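Local coordinates for putative dehydratase (Salmonella enterica subsp. enterica serovar Enteritidis, PDB 3TW9), which catalyses, with low activity in vitro, the magnesium-dependent dehydration of D-gluconate to 2-dehydro-3-deoxy-D-gluconate, and probably has no significant part in gluconate breakdown in vivo, at residues 34-39 / 45-50; 66-71 / 352-357; 70-75 / 109-114; 358-363 / 376-381. One frame throughout, in Å; residues are numbered along the deposited sequence.

Interaction 1: 34-39 / 45-50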
loop_
_atom_site.group_PDB
_atom_site.type_symbol
_atom_site.label_atom_id
_atom_site.label_comp_id
_atom_site.label_asym_id
_atom_site.label_seq_id
_atom_site.Cartn_x
_atom_site.Cartn_y
_atom_site.Cartn_z
ATOM N N VAL C 34 -0.416 -14.661 24.829
ATOM C CA VAL C 34 0.098 -13.332 24.518
ATOM C C VAL C 34 0.622 -12.733 25.813
ATOM O O VAL C 34 -0.138 -12.576 26.780
ATOM C CB VAL C 34 -1.007 -12.394 23.944
ATOM C CG1 VAL C 34 -0.452 -11.002 23.683
ATOM C CG2 VAL C 34 -1.604 -12.969 22.676
ATOM N N LYS C 35 1.915 -12.416 25.855
ATOM C CA LYS C 35 2.447 -11.680 27.003
ATOM C C LYS C 35 3.292 -10.450 26.667
ATOM O O LYS C 35 3.888 -10.347 25.587
ATOM C CB LYS C 35 3.212 -12.608 27.935
ATOM C CG LYS C 35 4.576 -12.979 27.443
ATOM C CD LYS C 35 5.328 -13.836 28.451
ATOM C CE LYS C 35 6.296 -14.746 27.716
ATOM N NZ LYS C 35 6.930 -15.796 28.569
ATOM N N THR C 36 3.338 -9.534 27.626
ATOM C CA THR C 36 4.066 -8.288 27.517
ATOM C C THR C 36 5.299 -8.403 28.375
ATOM O O THR C 36 5.201 -8.568 29.587
ATOM C CB THR C 36 3.255 -7.081 28.002
ATOM O OG1 THR C 36 2.021 -7.042 27.301
ATOM C CG2 THR C 36 4.001 -5.781 27.716
ATOM N N ILE C 37 6.454 -8.317 27.729
ATOM C CA ILE C 37 7.740 -8.276 28.422
ATOM C C ILE C 37 8.204 -6.845 28.577
ATOM O O ILE C 37 8.377 -6.124 27.582
ATOM C CB ILE C 37 8.806 -9.132 27.668
ATOM C CG1 ILE C 37 8.289 -10.566 27.482
ATOM C CG2 ILE C 37 10.171 -9.101 28.404
ATOM C CD1 ILE C 37 8.917 -11.325 26.294
ATOM N N LEU C 38 8.371 -6.413 29.827
ATOM C CA LEU C 38 8.866 -5.082 30.115
ATOM C C LEU C 38 10.338 -5.113 30.545
ATOM O O LEU C 38 10.699 -5.754 31.534
ATOM C CB LEU C 38 8.019 -4.413 31.193
ATOM C CG LEU C 38 6.559 -4.041 30.866
ATOM C CD1 LEU C 38 6.042 -3.215 32.021
ATOM C CD2 LEU C 38 6.450 -3.232 29.602
ATOM N N THR C 39 11.184 -4.401 29.816
ATOM C CA THR C 39 12.641 -4.450 30.066
ATOM C C THR C 39 13.301 -3.118 29.679
ATOM O O THR C 39 12.848 -2.440 28.759
ATOM C CB THR C 39 13.300 -5.671 29.329
ATOM O OG1 THR C 39 14.686 -5.787 29.691
ATOM C CG2 THR C 39 13.161 -5.565 27.791
ATOM N N ASP C 45 12.662 2.468 29.233
ATOM C CA ASP C 45 11.606 1.442 29.326
ATOM C C ASP C 45 11.127 0.973 27.948
ATOM O O ASP C 45 10.776 1.791 27.097
ATOM C CB ASP C 45 10.399 1.985 30.112
ATOM C CG ASP C 45 10.693 2.186 31.597
ATOM O OD1 ASP C 45 11.797 1.834 32.081
ATOM O OD2 ASP C 45 9.796 2.693 32.283
ATOM N N LEU C 46 11.127 -0.341 27.748
ATOM C CA LEU C 46 10.666 -0.974 26.513
ATOM C C LEU C 46 9.521 -1.947 26.794
ATOM O O LEU C 46 9.457 -2.547 27.880
ATOM C CB LEU C 46 11.802 -1.744 25.825
ATOM C CG LEU C 46 13.162 -1.081 25.627
ATOM C CD1 LEU C 46 14.184 -2.089 25.067
ATOM C CD2 LEU C 46 13.070 0.202 24.739
ATOM N N ALA C 47 8.619 -2.089 25.821
ATOM C CA ALA C 47 7.611 -3.154 25.850
ATOM C C ALA C 47 7.735 -3.988 24.606
ATOM O O ALA C 47 7.726 -3.485 23.484
ATOM C CB ALA C 47 6.191 -2.601 25.955
ATOM N N VAL C 48 7.872 -5.284 24.819
ATOM C CA VAL C 48 7.944 -6.240 23.751
ATOM C C VAL C 48 6.852 -7.270 23.995
ATOM O O VAL C 48 6.753 -7.840 25.084
ATOM C CB VAL C 48 9.336 -6.944 23.704
ATOM C CG1 VAL C 48 9.312 -8.121 22.731
ATOM C CG2 VAL C 48 10.406 -5.947 23.328
ATOM N N VAL C 49 6.024 -7.485 22.980
ATOM C CA VAL C 49 5.011 -8.540 22.995
ATOM C C VAL C 49 5.572 -9.836 22.437
ATOM O O VAL C 49 6.149 -9.830 21.353
ATOM C CB VAL C 49 3.739 -8.115 22.157
ATOM C CG1 VAL C 49 2.777 -9.290 21.886
ATOM C CG2 VAL C 49 2.981 -7.019 22.878
ATOM N N LYS C 50 5.357 -10.940 23.170
ATOM C CA LYS C 50 5.644 -12.290 22.660
ATOM C C LYS C 50 4.356 -13.045 22.473
ATOM O O LYS C 50 3.568 -13.190 23.418
ATOM C CB LYS C 50 6.563 -13.052 23.612
ATOM C CG LYS C 50 6.948 -14.467 23.147
ATOM C CD LYS C 50 8.068 -14.975 24.016
ATOM C CE LYS C 50 8.620 -16.288 23.546
ATOM N NZ LYS C 50 9.822 -16.588 24.382
#

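Interaction 2: 66-71 / 352-357. With GOL (glycerol), chain L.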
loop_
_atom_site.group_PDB
_atom_site.type_symbol
_atom_site.label_atom_id
_atom_site.label_comp_id
_atom_site.label_asym_id
_atom_site.label_seq_id
_atom_site.Cartn_x
_atom_site.Cartn_y
_atom_site.Cartn_z
ATOM N N PHE C 66 5.931 2.634 23.682
ATOM C CA PHE C 66 5.659 4.030 24.002
ATOM C C PHE C 66 6.238 4.153 25.408
ATOM O O PHE C 66 5.569 3.867 26.401
ATOM C CB PHE C 66 4.134 4.275 23.950
ATOM C CG PHE C 66 3.665 5.624 24.459
ATOM C CD1 PHE C 66 4.528 6.703 24.640
ATOM C CD2 PHE C 66 2.308 5.815 24.714
ATOM C CE1 PHE C 66 4.068 7.933 25.090
ATOM C CE2 PHE C 66 1.828 7.057 25.161
ATOM C CZ PHE C 66 2.716 8.115 25.358
ATOM N N THR C 67 7.493 4.596 25.475
ATOM C CA THR C 67 8.269 4.527 26.728
ATOM C C THR C 67 7.648 5.293 27.910
ATOM O O THR C 67 7.618 4.782 29.044
ATOM C CB THR C 67 9.760 4.935 26.516
ATOM O OG1 THR C 67 10.539 4.533 27.648
ATOM C CG2 THR C 67 9.929 6.445 26.364
ATOM N N GLN C 68 7.101 6.482 27.632
ATOM C CA GLN C 68 6.545 7.338 28.690
ATOM C C GLN C 68 5.259 6.782 29.313
ATOM O O GLN C 68 4.836 7.263 30.368
ATOM C CB GLN C 68 6.328 8.756 28.190
ATOM C CG GLN C 68 7.606 9.477 27.740
ATOM C CD GLN C 68 7.936 9.274 26.262
ATOM O OE1 GLN C 68 7.373 8.425 25.598
ATOM N NE2 GLN C 68 8.883 10.062 25.760
ATOM N N ARG C 69 4.646 5.789 28.673
ATOM C CA ARG C 69 3.395 5.213 29.192
ATOM C C ARG C 69 3.450 3.698 29.206
ATOM O O ARG C 69 2.427 3.023 29.111
ATOM C CB ARG C 69 2.154 5.757 28.450
ATOM C CG ARG C 69 1.873 7.250 28.668
ATOM C CD ARG C 69 1.411 7.600 30.081
ATOM N NE ARG C 69 1.102 9.024 30.247
ATOM C CZ ARG C 69 1.991 9.998 30.478
ATOM N NH1 ARG C 69 3.282 9.725 30.616
ATOM N NH2 ARG C 69 1.583 11.261 30.602
ATOM N N ILE C 70 4.663 3.160 29.379
ATOM C CA ILE C 70 4.889 1.740 29.254
ATOM C C ILE C 70 3.960 0.840 30.071
ATOM O O ILE C 70 3.535 -0.182 29.570
ATOM C CB ILE C 70 6.403 1.370 29.483
ATOM C CG1 ILE C 70 6.839 0.267 28.519
ATOM C CG2 ILE C 70 6.694 0.969 30.936
ATOM C CD1 ILE C 70 6.965 0.715 27.086
ATOM N N PHE C 71 3.618 1.245 31.309
ATOM C CA PHE C 71 2.777 0.398 32.171
ATOM C C PHE C 71 1.334 0.378 31.694
ATOM O O PHE C 71 0.670 -0.637 31.801
ATOM C CB PHE C 71 2.864 0.805 33.653
ATOM C CG PHE C 71 4.230 0.654 34.242
ATOM C CD1 PHE C 71 4.839 -0.599 34.282
ATOM C CD2 PHE C 71 4.878 1.737 34.810
ATOM C CE1 PHE C 71 6.108 -0.763 34.850
ATOM C CE2 PHE C 71 6.142 1.587 35.384
ATOM C CZ PHE C 71 6.757 0.338 35.396
ATOM N N PRO C 352 14.757 6.472 17.576
ATOM C CA PRO C 352 15.375 7.078 18.745
ATOM C C PRO C 352 15.932 5.982 19.670
ATOM O O PRO C 352 16.126 4.847 19.220
ATOM C CB PRO C 352 14.177 7.769 19.392
ATOM C CG PRO C 352 13.059 6.773 19.181
ATOM C CD PRO C 352 13.327 6.168 17.827
ATOM N N GLY C 353 16.223 6.298 20.927
ATOM C CA GLY C 353 16.562 5.224 21.887
ATOM C C GLY C 353 15.334 4.487 22.395
ATOM O O GLY C 353 15.395 3.287 22.759
ATOM N N ASP C 354 14.200 5.198 22.409
ATOM C CA ASP C 354 12.955 4.626 22.944
ATOM C C ASP C 354 12.160 3.834 21.904
ATOM O O ASP C 354 11.039 4.199 21.521
ATOM C CB ASP C 354 12.099 5.682 23.685
ATOM C CG ASP C 354 11.872 6.942 22.885
ATOM O OD1 ASP C 354 12.836 7.509 22.366
ATOM O OD2 ASP C 354 10.708 7.417 22.842
ATOM N N ILE C 355 12.782 2.736 21.465
ATOM C CA ILE C 355 12.272 1.764 20.528
ATOM C C ILE C 355 13.054 0.489 20.874
ATOM O O ILE C 355 14.263 0.563 21.118
ATOM C CB ILE C 355 12.521 2.206 19.043
ATOM C CG1 ILE C 355 12.060 1.141 18.042
ATOM C CG2 ILE C 355 14.006 2.583 18.798
ATOM C CD1 ILE C 355 12.017 1.645 16.554
ATOM N N SER C 356 12.374 -0.655 20.947
ATOM C CA SER C 356 13.090 -1.895 21.235
ATOM C C SER C 356 13.911 -2.313 20.018
ATOM O O SER C 356 13.637 -1.882 18.887
ATOM C CB SER C 356 12.122 -3.001 21.670
ATOM O OG SER C 356 11.460 -3.597 20.566
ATOM N N PRO C 357 14.929 -3.166 20.227
ATOM C CA PRO C 357 15.582 -3.718 19.041
ATOM C C PRO C 357 14.630 -4.429 18.060
ATOM O O PRO C 357 14.919 -4.497 16.852
ATOM C CB PRO C 357 16.609 -4.685 19.645
ATOM C CG PRO C 357 17.020 -3.939 20.926
ATOM C CD PRO C 357 15.668 -3.503 21.469
HETATM C C1 GOL L . 10.728 11.034 22.315
HETATM O O1 GOL L . 10.652 9.953 23.226
HETATM C C2 GOL L . 12.039 10.989 21.533
HETATM O O2 GOL L . 12.082 9.756 20.870
HETATM C C3 GOL L . 12.064 12.070 20.456
HETATM O O3 GOL L . 12.150 13.348 21.034
HETATM O O HOH W 1 8.674 5.474 22.992
#

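Interaction 3: 70-75 / 109-114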
loop_
_atom_site.group_PDB
_atom_site.type_symbol
_atom_site.label_atom_id
_atom_site.label_comp_id
_atom_site.label_asym_id
_atom_site.label_seq_id
_atom_site.Cartn_x
_atom_site.Cartn_y
_atom_site.Cartn_z
ATOM N N ILE C 70 4.663 3.160 29.379
ATOM C CA ILE C 70 4.889 1.740 29.254
ATOM C C ILE C 70 3.960 0.840 30.071
ATOM O O ILE C 70 3.535 -0.182 29.570
ATOM C CB ILE C 70 6.403 1.370 29.483
ATOM C CG1 ILE C 70 6.839 0.267 28.519
ATOM C CG2 ILE C 70 6.694 0.969 30.936
ATOM C CD1 ILE C 70 6.965 0.715 27.086
ATOM N N PHE C 71 3.618 1.245 31.309
ATOM C CA PHE C 71 2.777 0.398 32.171
ATOM C C PHE C 71 1.334 0.378 31.694
ATOM O O PHE C 71 0.670 -0.637 31.801
ATOM C CB PHE C 71 2.864 0.805 33.653
ATOM C CG PHE C 71 4.230 0.654 34.242
ATOM C CD1 PHE C 71 4.839 -0.599 34.282
ATOM C CD2 PHE C 71 4.878 1.737 34.810
ATOM C CE1 PHE C 71 6.108 -0.763 34.850
ATOM C CE2 PHE C 71 6.142 1.587 35.384
ATOM C CZ PHE C 71 6.757 0.338 35.396
ATOM N N ALA C 72 0.876 1.498 31.127
ATOM C CA ALA C 72 -0.457 1.565 30.523
ATOM C C ALA C 72 -0.572 0.742 29.227
ATOM O O ALA C 72 -1.616 0.118 28.960
ATOM C CB ALA C 72 -0.891 3.040 30.315
ATOM N N VAL C 73 0.507 0.726 28.444
ATOM C CA VAL C 73 0.620 -0.175 27.295
ATOM C C VAL C 73 0.505 -1.655 27.713
ATOM O O VAL C 73 -0.253 -2.414 27.110
ATOM C CB VAL C 73 1.916 0.090 26.506
ATOM C CG1 VAL C 73 2.093 -0.961 25.375
ATOM C CG2 VAL C 73 1.889 1.518 25.927
ATOM N N LYS C 74 1.246 -2.045 28.752
ATOM C CA LYS C 74 1.132 -3.405 29.318
ATOM C C LYS C 74 -0.283 -3.722 29.760
ATOM O O LYS C 74 -0.809 -4.775 29.412
ATOM C CB LYS C 74 2.104 -3.594 30.487
ATOM C CG LYS C 74 1.934 -4.957 31.202
ATOM C CD LYS C 74 2.931 -5.126 32.348
ATOM C CE LYS C 74 2.813 -6.516 32.984
ATOM N NZ LYS C 74 3.144 -7.612 32.015
ATOM N N SER C 75 -0.903 -2.782 30.491
ATOM C CA SER C 75 -2.291 -2.958 30.943
ATOM C C SER C 75 -3.225 -3.210 29.752
ATOM O O SER C 75 -3.998 -4.167 29.756
ATOM C CB SER C 75 -2.759 -1.774 31.826
ATOM O OG SER C 75 -4.117 -1.959 32.223
ATOM N N GLY C 109 -4.738 6.252 19.024
ATOM C CA GLY C 109 -3.966 6.933 20.070
ATOM C C GLY C 109 -2.683 6.199 20.372
ATOM O O GLY C 109 -2.548 5.051 19.943
ATOM N N PRO C 110 -1.757 6.844 21.086
ATOM C CA PRO C 110 -0.403 6.236 21.230
ATOM C C PRO C 110 -0.401 4.962 22.077
ATOM O O PRO C 110 0.329 4.005 21.771
ATOM C CB PRO C 110 0.436 7.364 21.838
ATOM C CG PRO C 110 -0.563 8.293 22.544
ATOM C CD PRO C 110 -1.868 8.179 21.721
ATOM N N ILE C 111 -1.256 4.907 23.101
ATOM C CA ILE C 111 -1.326 3.685 23.894
ATOM C C ILE C 111 -2.043 2.557 23.126
ATOM O O ILE C 111 -1.515 1.435 22.991
ATOM C CB ILE C 111 -1.914 3.906 25.317
ATOM C CG1 ILE C 111 -1.088 4.896 26.139
ATOM C CG2 ILE C 111 -1.965 2.539 26.075
ATOM C CD1 ILE C 111 -1.821 5.318 27.443
ATOM N N MET C 112 -3.208 2.872 22.558
ATOM C CA MET C 112 -3.957 1.936 21.710
ATOM C C MET C 112 -3.129 1.388 20.545
ATOM O O MET C 112 -3.119 0.206 20.302
ATOM C CB MET C 112 -5.230 2.606 21.137
ATOM C CG MET C 112 -6.172 3.210 22.190
ATOM S SD MET C 112 -6.940 1.913 23.208
ATOM C CE MET C 112 -8.043 1.114 22.076
ATOM N N ASN C 113 -2.456 2.274 19.819
ATOM C CA ASN C 113 -1.712 1.854 18.631
ATOM C C ASN C 113 -0.523 0.950 19.011
ATOM O O ASN C 113 -0.184 0.015 18.264
ATOM C CB ASN C 113 -1.204 3.055 17.860
ATOM C CG ASN C 113 -2.341 3.936 17.249
ATOM O OD1 ASN C 113 -3.531 3.634 17.357
ATOM N ND2 ASN C 113 -1.954 5.042 16.636
ATOM N N ASN C 114 0.119 1.256 20.148
ATOM C CA ASN C 114 1.288 0.461 20.596
ATOM C C ASN C 114 0.901 -0.957 21.013
ATOM O O ASN C 114 1.598 -1.921 20.691
ATOM C CB ASN C 114 2.084 1.197 21.682
ATOM C CG ASN C 114 3.148 2.113 21.098
ATOM O OD1 ASN C 114 2.957 3.329 20.963
ATOM N ND2 ASN C 114 4.268 1.534 20.730
#

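Interaction 4: 358-363 / 376-381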
loop_
_atom_site.group_PDB
_atom_site.type_symbol
_atom_site.label_atom_id
_atom_site.label_comp_id
_atom_site.label_asym_id
_atom_site.label_seq_id
_atom_site.Cartn_x
_atom_site.Cartn_y
_atom_site.Cartn_z
ATOM N N VAL C 358 13.501 -4.936 18.563
ATOM C CA VAL C 358 12.481 -5.528 17.704
ATOM C C VAL C 358 11.882 -4.430 16.785
ATOM O O VAL C 358 11.777 -4.620 15.589
ATOM C CB VAL C 358 11.349 -6.196 18.528
ATOM C CG1 VAL C 358 10.261 -6.788 17.613
ATOM C CG2 VAL C 358 11.914 -7.305 19.460
ATOM N N GLY C 359 11.499 -3.296 17.364
ATOM C CA GLY C 359 11.081 -2.117 16.561
ATOM C C GLY C 359 12.174 -1.625 15.607
ATOM O O GLY C 359 11.887 -1.185 14.494
ATOM N N VAL C 360 13.430 -1.671 16.053
ATOM C CA VAL C 360 14.572 -1.282 15.177
ATOM C C VAL C 360 14.583 -2.162 13.921
ATOM O O VAL C 360 14.662 -1.670 12.790
ATOM C CB VAL C 360 15.921 -1.313 15.959
ATOM C CG1 VAL C 360 17.128 -1.161 15.004
ATOM C CG2 VAL C 360 15.929 -0.186 16.978
ATOM N N CYS C 361 14.449 -3.468 14.125
ATOM C CA CYS C 361 14.378 -4.416 13.009
ATOM C C CYS C 361 13.126 -4.213 12.155
ATOM O O CYS C 361 13.217 -4.267 10.949
ATOM C CB CYS C 361 14.469 -5.859 13.488
ATOM S SG CYS C 361 16.101 -6.280 14.190
ATOM N N ALA C 362 11.976 -3.952 12.774
ATOM C CA ALA C 362 10.751 -3.690 12.011
ATOM C C ALA C 362 10.928 -2.510 11.048
ATOM O O ALA C 362 10.599 -2.667 9.866
ATOM C CB ALA C 362 9.585 -3.419 12.937
ATOM N N ASN C 363 11.465 -1.380 11.544
ATOM C CA ASN C 363 11.817 -0.194 10.694
ATOM C C ASN C 363 12.621 -0.637 9.501
ATOM O O ASN C 363 12.378 -0.210 8.395
ATOM C CB ASN C 363 12.697 0.840 11.406
ATOM C CG ASN C 363 11.966 1.671 12.480
ATOM O OD1 ASN C 363 10.748 1.573 12.687
ATOM N ND2 ASN C 363 12.733 2.507 13.160
ATOM N N GLN C 376 17.305 6.066 7.423
ATOM C CA GLN C 376 17.029 5.476 8.742
ATOM C C GLN C 376 17.828 6.125 9.882
ATOM O O GLN C 376 19.042 5.918 10.032
ATOM C CB GLN C 376 17.227 3.965 8.752
ATOM C CG GLN C 376 16.718 3.294 10.036
ATOM C CD GLN C 376 15.270 3.676 10.313
ATOM O OE1 GLN C 376 14.964 4.376 11.302
ATOM N NE2 GLN C 376 14.377 3.206 9.465
ATOM N N GLU C 377 17.135 6.922 10.682
ATOM C CA GLU C 377 17.679 7.431 11.963
ATOM C C GLU C 377 18.097 6.237 12.801
ATOM O O GLU C 377 17.393 5.244 12.840
ATOM C CB GLU C 377 16.580 8.198 12.700
ATOM C CG GLU C 377 17.016 8.865 13.995
ATOM C CD GLU C 377 15.876 9.629 14.648
ATOM O OE1 GLU C 377 14.690 9.281 14.392
ATOM O OE2 GLU C 377 16.178 10.567 15.402
ATOM N N TYR C 378 19.257 6.337 13.443
ATOM C CA TYR C 378 19.783 5.201 14.205
ATOM C C TYR C 378 20.388 5.677 15.515
ATOM O O TYR C 378 21.179 6.636 15.536
ATOM C CB TYR C 378 20.846 4.395 13.400
ATOM C CG TYR C 378 21.273 3.165 14.192
ATOM C CD1 TYR C 378 20.421 2.079 14.320
ATOM C CD2 TYR C 378 22.513 3.137 14.867
ATOM C CE1 TYR C 378 20.785 0.955 15.105
ATOM C CE2 TYR C 378 22.897 2.046 15.647
ATOM C CZ TYR C 378 22.025 0.948 15.757
ATOM O OH TYR C 378 22.351 -0.154 16.519
ATOM N N THR C 379 20.014 4.985 16.599
ATOM C CA THR C 379 20.551 5.284 17.938
ATOM C C THR C 379 21.393 4.096 18.398
ATOM O O THR C 379 20.860 3.009 18.577
ATOM C CB THR C 379 19.407 5.536 18.929
ATOM O OG1 THR C 379 18.636 6.648 18.452
ATOM C CG2 THR C 379 19.929 5.870 20.333
ATOM N N PRO C 380 22.720 4.312 18.560
ATOM C CA PRO C 380 23.604 3.233 19.016
ATOM C C PRO C 380 23.117 2.543 20.292
ATOM O O PRO C 380 22.556 3.186 21.203
ATOM C CB PRO C 380 24.933 3.957 19.241
ATOM C CG PRO C 380 24.910 5.071 18.205
ATOM C CD PRO C 380 23.476 5.549 18.260
ATOM N N MET C 381 23.309 1.232 20.311
ATOM C CA MET C 381 22.869 0.378 21.398
ATOM C C MET C 381 24.041 0.023 22.302
ATOM O O MET C 381 25.197 0.080 21.881
ATOM C CB MET C 381 22.267 -0.895 20.844
ATOM C CG MET C 381 21.030 -0.689 20.029
ATOM S SD MET C 381 20.484 -2.307 19.516
ATOM C CE MET C 381 19.368 -1.881 18.164
#

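Interaction 1: 34-39 / 45-50
Lys35 turns CG into the space between its backbone N and carbonyl carbon (chi1 77°), whereas Lys50 swings CG anti to its N (chi1 -179°); from these different starts two extended chains run side by side in one direction, Lys35 CE lying 4.1 Å from Lys50 CD. Their ammonium groups, NZ to NZ 5.1 Å, each form a salt bridge with Glu414, one to each carboxylate oxygen, which probably offsets the like charges. Ile37, on the same face, slants over to lay CD1 against Lys50 CB at 4.0 Å, covering the aliphatic root of that lysine. On the face of Thr36, Leu38, Ala47 and Val49 the contact is apolar: Leu38 CD2 sits 3.7 Å from Ala47 CB, and Val34 CG1 meets Val49 CG1. Helix 70-85 packs on this side, touching Leu38 through Lys74 and Val49 through Ile77. Between the faces six backbone bonds join the hydrogen-bonded pairs Lys35-Lys50, Ile37-Val48 and Thr39-Leu46. The bond from Ile37 N to Val48 O is short, 2.7 Å, while Leu46 N reaches Thr39 O at a bent N-H...O angle of 139°, where the strands approach their turn. This is a beta hairpin, the first two strands of the three-stranded antiparallel sheet in the N-terminal capping domain of the mandelate racemase/muconate lactonizing enzyme family.

Interaction 2: 66-71 / 352-357
Thr67 and Asp354 make the tight part of this contact, their side chains crossing at about a right angle with Thr67 CG2 packed 3.5 Å from Asp354 CB. The Thr67 methyl faces the aspartate because OG1 is turned anti to the backbone N (chi1 -165°), where it hydrogen-bonds the carbonyl oxygen of Asp45; Ile44 touches both side chains. Beyond this small apolar patch the two segments are joined through a water and a ligand. One water accepts a hydrogen bond from Thr67 N and lies 2.8 Å from Asp354 OD2, to which it can donate, though it has more acceptors nearby than protons. On the ligand side, glycerol, probably from the crystallisation liquor, spans the carboxylate: its O2 donates to Asp354 OD1 at 2.8 Å, and its O1 donates to Asp354 OD2 at 2.6 Å. Gln68, its chain bent at chi2 (90°), brings NE2 to 3.1 Å from glycerol O1, with an N-H...O angle of 152°, although its amide nitrogen stays 4.3 Å from Asp354 OD2. Pro352 CB lies against glycerol O2 at 3.2 Å, and His250 also hydrogen-bonds the glycerol. Asp354 is the centre of an inverse gamma turn, and its side chain is directed at Thr67. Gln68 and Asp354 are assigned to substrate binding, so the polyol probably marks part of the sugar-acid pocket, built in this enolase-superfamily enzyme where a loop of the capping domain meets a loop of the barrel domain.

Interaction 3: 70-75 / 109-114
Ile111 lies between Ala72 and Val73 where two helices of the N-terminal capping domain, 70-85 and 110-131, pack near their starts, and its two branches divide the work. The ethyl branch, CG1 anti to the carbonyl carbon (chi1 -60°) and extended onward, carries CD1 to Ala72 CB at 3.8 Å. The methyl branch, CG2, is thereby left anti to the backbone N and meets Val73 CG2 at 4.0 Å; the Val73 and Ile111 side chains cross obliquely. Ile111 CG2 also rests on the other helix's backbone, 3.8 Å from Ala72 O and 3.9 Å from Val73 N, so a methyl rather than a polar group lies beside this peptide bond. The segment axes approach to 9.1 Å at a signed crossing angle of -52°, and the nearest CA atoms belong to Val73 and Ile111. The small Ala72, its CB directed at the other helix, accommodates the isoleucine tip on the more accessible side. Val73 is buried and continues the apolar surface inward, where Ala64 also touches it. Phe66 meets Pro110, Ile111 and Asn114, tying the start of helix 110-131 to the loop leading into helix 70-85. Thus the interface between the segments is held by van der Waals packing, and its inner end is the looser contact of Val73 CG2 with Asn114 CB at 4.3 Å.

Interaction 4: 358-363 / 376-381
Helix 357-369 and the strand that follows it, 376-377, are consecutive elements of the C-terminal beta/alpha barrel domain, and this contact packs the helix against the strand and the loop leaving it. At its polar end Asn363 and Gln376 cross at about a right angle, yet their amide planes are only 19° apart. Gln376 sets CG anti to the backbone N (chi1 -170°) and then bends at chi2 (53°), which sets its amide beside that of Asn363, offset from it: NE2 lies 3.5 Å from Asn363 CB. Each amide has its firm partner beyond the pair, Asn363 ND2 donating to the carbonyl oxygen of His350 and Gln376 NE2 to the carboxylate of Asp367. One helical turn earlier, the contact becomes apolar. Met381, extended beyond CG, reaches tip to tip with Val360; its CE sits over the branched end, 3.9 Å from CG1 and 4.0 Å from CG2. Val360 CG1 serves a second neighbour, lying near the plane of the Tyr378 ring at its edge, 4.2 Å from CE1. Leu149 and Met364 also touch Tyr378. Between Gln376 and Tyr378, Glu377 belongs to the substrate site; its carboxylate forms a salt bridge with Arg321 and hydrogen bonds with His152 and the backbone N of Gly351. The chemistry is therefore divided: buried amides with outside partners and the apolar contacts of Val360 with Tyr378 and Met381 flank Glu377, which is consistent with a second-shell part in placing that carboxylate.

In the fold
Along the chain interaction 1 comes first, then interactions 2 and 3 open from the same region, sharing Ile70 and Phe71 of helix 70-85, and interaction 4 closes the series. Interactions 1 and 3 lie within the N-terminal capping domain, their centres about 11 Å apart, with helix 70-85 packed on the hairpin. Interaction 4 belongs to the C-terminal barrel domain, its centre about 20 Å from that of interaction 3. Interaction 2, its centre about 10 Å from those of interactions 1 and 3 and about 12 Å from that of interaction 4, joins the two domains through segment 352-357, which leads into helix 357-369. The substrate site is thus assembled across the domain boundary.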